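PDB 4DQ6: putative pyridoxal phosphate-dependent transferase, which binds pyridoxal-5'-phosphate and belongs to the class I and II aminotransferase family of PLP-dependent enzymes. Local coordinates for residues S207-K212 with E297-N302. Sequence-based numbering, arbitrary orientation.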
ATOM      1  N   SER A 207      13.879  -8.990 -13.513  1.00 11.46           N
ATOM      2  CA  SER A 207      13.959 -10.283 -14.209  1.00 12.38           C
ATOM      3  C   SER A 207      13.580 -10.191 -15.690  1.00 12.56           C
ATOM      4  O   SER A 207      14.004 -11.002 -16.503  1.00 13.47           O
ATOM      5  CB  SER A 207      13.025 -11.303 -13.550  1.00 12.38           C
ATOM      6  OG  SER A 207      11.687 -10.813 -13.504  1.00 13.53           O
ATOM      7  N   ASP A 208      12.881  -9.130 -16.082  1.00 12.45           N
ATOM      8  CA  ASP A 208      12.488  -8.961 -17.490  1.00 12.62           C
ATOM      9  C   ASP A 208      13.421  -8.060 -18.264  1.00 12.41           C
ATOM     10  O   ASP A 208      13.256  -7.904 -19.491  1.00 13.57           O
ATOM     11  CB  ASP A 208      11.057  -8.391 -17.619  1.00 12.77           C
ATOM     12  CG  ASP A 208       9.988  -9.224 -16.879  1.00 13.73           C
ATOM     13  OD1 ASP A 208       9.965 -10.437 -17.048  1.00 14.17           O
ATOM     14  OD2 ASP A 208       9.103  -8.640 -16.179  1.00 14.56           O
ATOM     15  N   ILE A 209      14.273  -7.343 -17.555  1.00 12.34           N
ATOM     16  CA  ILE A 209      15.156  -6.371 -18.181  1.00 13.21           C
ATOM     17  C   ILE A 209      16.503  -7.023 -18.432  1.00 12.53           C
ATOM     18  O   ILE A 209      17.447  -6.914 -17.633  1.00 12.55           O
ATOM     19  CB  ILE A 209      15.240  -5.064 -17.372  1.00 13.61           C
ATOM     20  CG1 ILE A 209      13.795  -4.480 -17.163  1.00 13.92           C
ATOM     21  CG2 ILE A 209      16.131  -4.062 -18.118  1.00 12.77           C
ATOM     22  CD1 ILE A 209      13.793  -3.392 -16.103  1.00 15.84           C
ATOM     23  N   ILE A 210      16.529  -7.806 -19.482  1.00 13.09           N
ATOM     24  CA  ILE A 210      17.648  -8.651 -19.855  1.00 13.00           C
ATOM     25  C   ILE A 210      18.116  -8.378 -21.247  1.00 13.81           C
ATOM     26  O   ILE A 210      17.286  -8.265 -22.152  1.00 14.27           O
ATOM     27  CB  ILE A 210      17.248 -10.146 -19.738  1.00 13.37           C
ATOM     28  CG1 ILE A 210      16.576 -10.482 -18.393  1.00 13.75           C
ATOM     29  CG2 ILE A 210      18.439 -11.054 -20.003  1.00 14.06           C
ATOM     30  CD1 ILE A 210      17.485 -10.355 -17.153  1.00 13.03           C
ATOM     31  N   LEU A 211      19.407  -8.193 -21.437  1.00 14.77           N
ATOM     32  CA  LEU A 211      19.957  -7.819 -22.737  1.00 16.21           C
ATOM     33  C   LEU A 211      20.269  -9.047 -23.572  1.00 17.25           C
ATOM     34  O   LEU A 211      20.203 -10.219 -23.073  1.00 18.19           O
ATOM     35  CB  LEU A 211      21.196  -6.927 -22.526  1.00 17.10           C
ATOM     36  CG  LEU A 211      20.989  -5.595 -21.826  1.00 19.07           C
ATOM     37  CD1 LEU A 211      22.170  -4.662 -21.999  1.00 18.72           C
ATOM     38  CD2 LEU A 211      19.719  -4.974 -22.370  1.00 20.29           C
ATOM     39  N   LYS A 212      20.563  -8.810 -24.851  1.00 18.61           N
ATOM     40  CA  LYS A 212      20.852  -9.900 -25.766  1.00 19.84           C
ATOM     41  C   LYS A 212      21.976 -10.808 -25.287  1.00 19.86           C
ATOM     42  O   LYS A 212      22.922 -10.355 -24.653  1.00 18.45           O
ATOM     43  CB  LYS A 212      21.205  -9.326 -27.176  1.00 20.97           C
ATOM     44  CG  LYS A 212      20.001  -8.730 -27.859  1.00 24.08           C
ATOM     45  CD  LYS A 212      20.383  -7.914 -29.100  1.00 28.33           C
ATOM     46  CE  LYS A 212      19.175  -7.236 -29.786  1.00 33.26           C
ATOM     47  NZ  LYS A 212      19.103  -5.733 -29.622  1.00 33.78           N
ATOM     48  N   GLU A 297      15.210  -3.362 -27.081  1.00 16.37           N
ATOM     49  CA  GLU A 297      16.043  -2.920 -28.225  1.00 18.45           C
ATOM     50  C   GLU A 297      16.551  -1.460 -28.101  1.00 17.23           C
ATOM     51  O   GLU A 297      17.714  -1.161 -28.319  1.00 17.03           O
ATOM     52  CB  GLU A 297      15.241  -3.081 -29.508  1.00 22.77           C
ATOM     53  CG  GLU A 297      15.128  -4.524 -29.902  1.00 28.74           C
ATOM     54  CD  GLU A 297      16.333  -5.012 -30.708  1.00 34.36           C
ATOM     55  OE1 GLU A 297      17.257  -4.203 -30.975  1.00 42.11           O
ATOM     56  OE2 GLU A 297      16.359  -6.219 -31.065  1.00 44.02           O
ATOM     57  N   TYR A 298      15.639  -0.592 -27.680  1.00 15.45           N
ATOM     58  CA  TYR A 298      15.984   0.788 -27.429  1.00 15.80           C
ATOM     59  C   TYR A 298      17.032   0.931 -26.309  1.00 15.34           C
ATOM     60  O   TYR A 298      17.950   1.671 -26.444  1.00 15.54           O
ATOM     61  CB  TYR A 298      14.722   1.608 -27.172  1.00 15.44           C
ATOM     62  CG  TYR A 298      14.941   3.110 -27.286  1.00 16.59           C
ATOM     63  CD1 TYR A 298      14.855   3.706 -28.496  1.00 16.93           C
ATOM     64  CD2 TYR A 298      15.374   3.892 -26.210  1.00 15.64           C
ATOM     65  CE1 TYR A 298      15.030   5.068 -28.673  1.00 18.15           C
ATOM     66  CE2 TYR A 298      15.555   5.291 -26.348  1.00 16.48           C
ATOM     67  CZ  TYR A 298      15.398   5.868 -27.610  1.00 16.97           C
ATOM     68  OH  TYR A 298      15.614   7.245 -27.717  1.00 17.51           O
ATOM     69  N   LEU A 299      16.858   0.176 -25.213  1.00 14.02           N
ATOM     70  CA  LEU A 299      17.759   0.235 -24.109  1.00 14.15           C
ATOM     71  C   LEU A 299      19.122  -0.234 -24.512  1.00 14.17           C
ATOM     72  O   LEU A 299      20.102   0.399 -24.159  1.00 14.28           O
ATOM     73  CB  LEU A 299      17.222  -0.677 -23.020  1.00 13.00           C
ATOM     74  CG  LEU A 299      18.146  -0.858 -21.849  1.00 12.77           C
ATOM     75  CD1 LEU A 299      18.302   0.499 -21.220  1.00 13.69           C
ATOM     76  CD2 LEU A 299      17.492  -1.880 -20.924  1.00 13.49           C
ATOM     77  N   GLU A 300      19.194  -1.353 -25.221  1.00 14.94           N
ATOM     78  CA  GLU A 300      20.497  -1.862 -25.584  1.00 15.38           C
ATOM     79  C   GLU A 300      21.238  -0.903 -26.499  1.00 15.50           C
ATOM     80  O   GLU A 300      22.460  -0.710 -26.389  1.00 16.01           O
ATOM     81  CB  GLU A 300      20.419  -3.257 -26.175  1.00 17.26           C
ATOM     82  CG  GLU A 300      21.817  -3.890 -26.287  1.00 18.80           C
ATOM     83  CD  GLU A 300      21.867  -5.420 -26.106  1.00 18.39           C
ATOM     84  OE1 GLU A 300      20.803  -6.066 -25.914  1.00 19.35           O
ATOM     85  OE2 GLU A 300      23.022  -5.965 -26.160  1.00 20.20           O
ATOM     86  N   SER A 301      20.508  -0.241 -27.375  1.00 15.37           N
ATOM     87  CA  SER A 301      21.143   0.790 -28.179  1.00 16.97           C
ATOM     88  C   SER A 301      21.657   1.964 -27.354  1.00 15.41           C
ATOM     89  O   SER A 301      22.783   2.430 -27.520  1.00 16.17           O
ATOM     90  CB  SER A 301      20.134   1.244 -29.205  1.00 18.51           C
ATOM     91  OG  SER A 301      20.715   2.173 -30.118  1.00 21.21           O
ATOM     92  N   ASN A 302      20.849   2.451 -26.412  1.00 16.04           N
ATOM     93  CA  ASN A 302      21.314   3.471 -25.425  1.00 15.58           C
ATOM     94  C   ASN A 302      22.601   3.034 -24.720  1.00 14.86           C
ATOM     95  O   ASN A 302      23.478   3.831 -24.522  1.00 15.07           O
ATOM     96  CB  ASN A 302      20.259   3.810 -24.360  1.00 15.54           C
ATOM     97  CG  ASN A 302      19.325   4.974 -24.753  1.00 15.51           C
ATOM     98  OD1 ASN A 302      19.323   5.486 -25.932  1.00 16.00           O
ATOM     99  ND2 ASN A 302      18.433   5.325 -23.821  1.00 15.30           N
TER
HETATM  100  O   HOH W   1      23.997  -7.853 -24.660  1.00 18.35           O
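The irregular loop 207-212 passes beside one face of helix 289-313, its backbone coming nearest where the CA atoms of Leu211 and Glu300 stand 6.6 Å apart. In this member of the class I and II aminotransferase family, with the fold type I architecture of PLP-dependent enzymes, the segment belongs to the loop that follows strand 199-203 of the seven-stranded mixed sheet, just after pocket residues Asp203, Ile205 and His206. Glu300 makes the main polar link. With CG anti to its own backbone N (chi1 -168°), its side chain reaches across to the loop, where the syn lone pair of Glu300 OE1 receives the N-H of Lys212 N at 3.0 Å in an almost straight bond (174°). The second oxygen, OE2, is engaged by the side chain of Lys321 in a salt bridge and also accepts a hydrogen bond from a water that donates to Lys212 O as well, so both carboxylate oxygens are held and the group's rotation is probably fixed. The methylenes of Lys212 slant past this carboxylate, CG lying 3.4 Å from Glu300 OE1. Leu211 CB also lies 3.5 Å from Glu300 OE1, so that aliphatic carbon borders the carboxylate oxygen. Deeper in, CD2 of Leu299 meets Ile209 CG2 at 3.8 Å and Leu211 CD2 at 4.1 Å, the side chains crossing at about right angles; Tyr326 touches both Ile209 and Leu299. At the exposed margin, the Lys212 side chain runs across the helix, past Glu300, extended until it bends at its last torsion, while Glu297, one turn before Glu300, folds at chi2 to bring its carboxylate round. The resulting salt bridge places Lys212 NZ 2.8 Å from Glu297 OE1, approaching from above the carboxylate plane, 60° out of it.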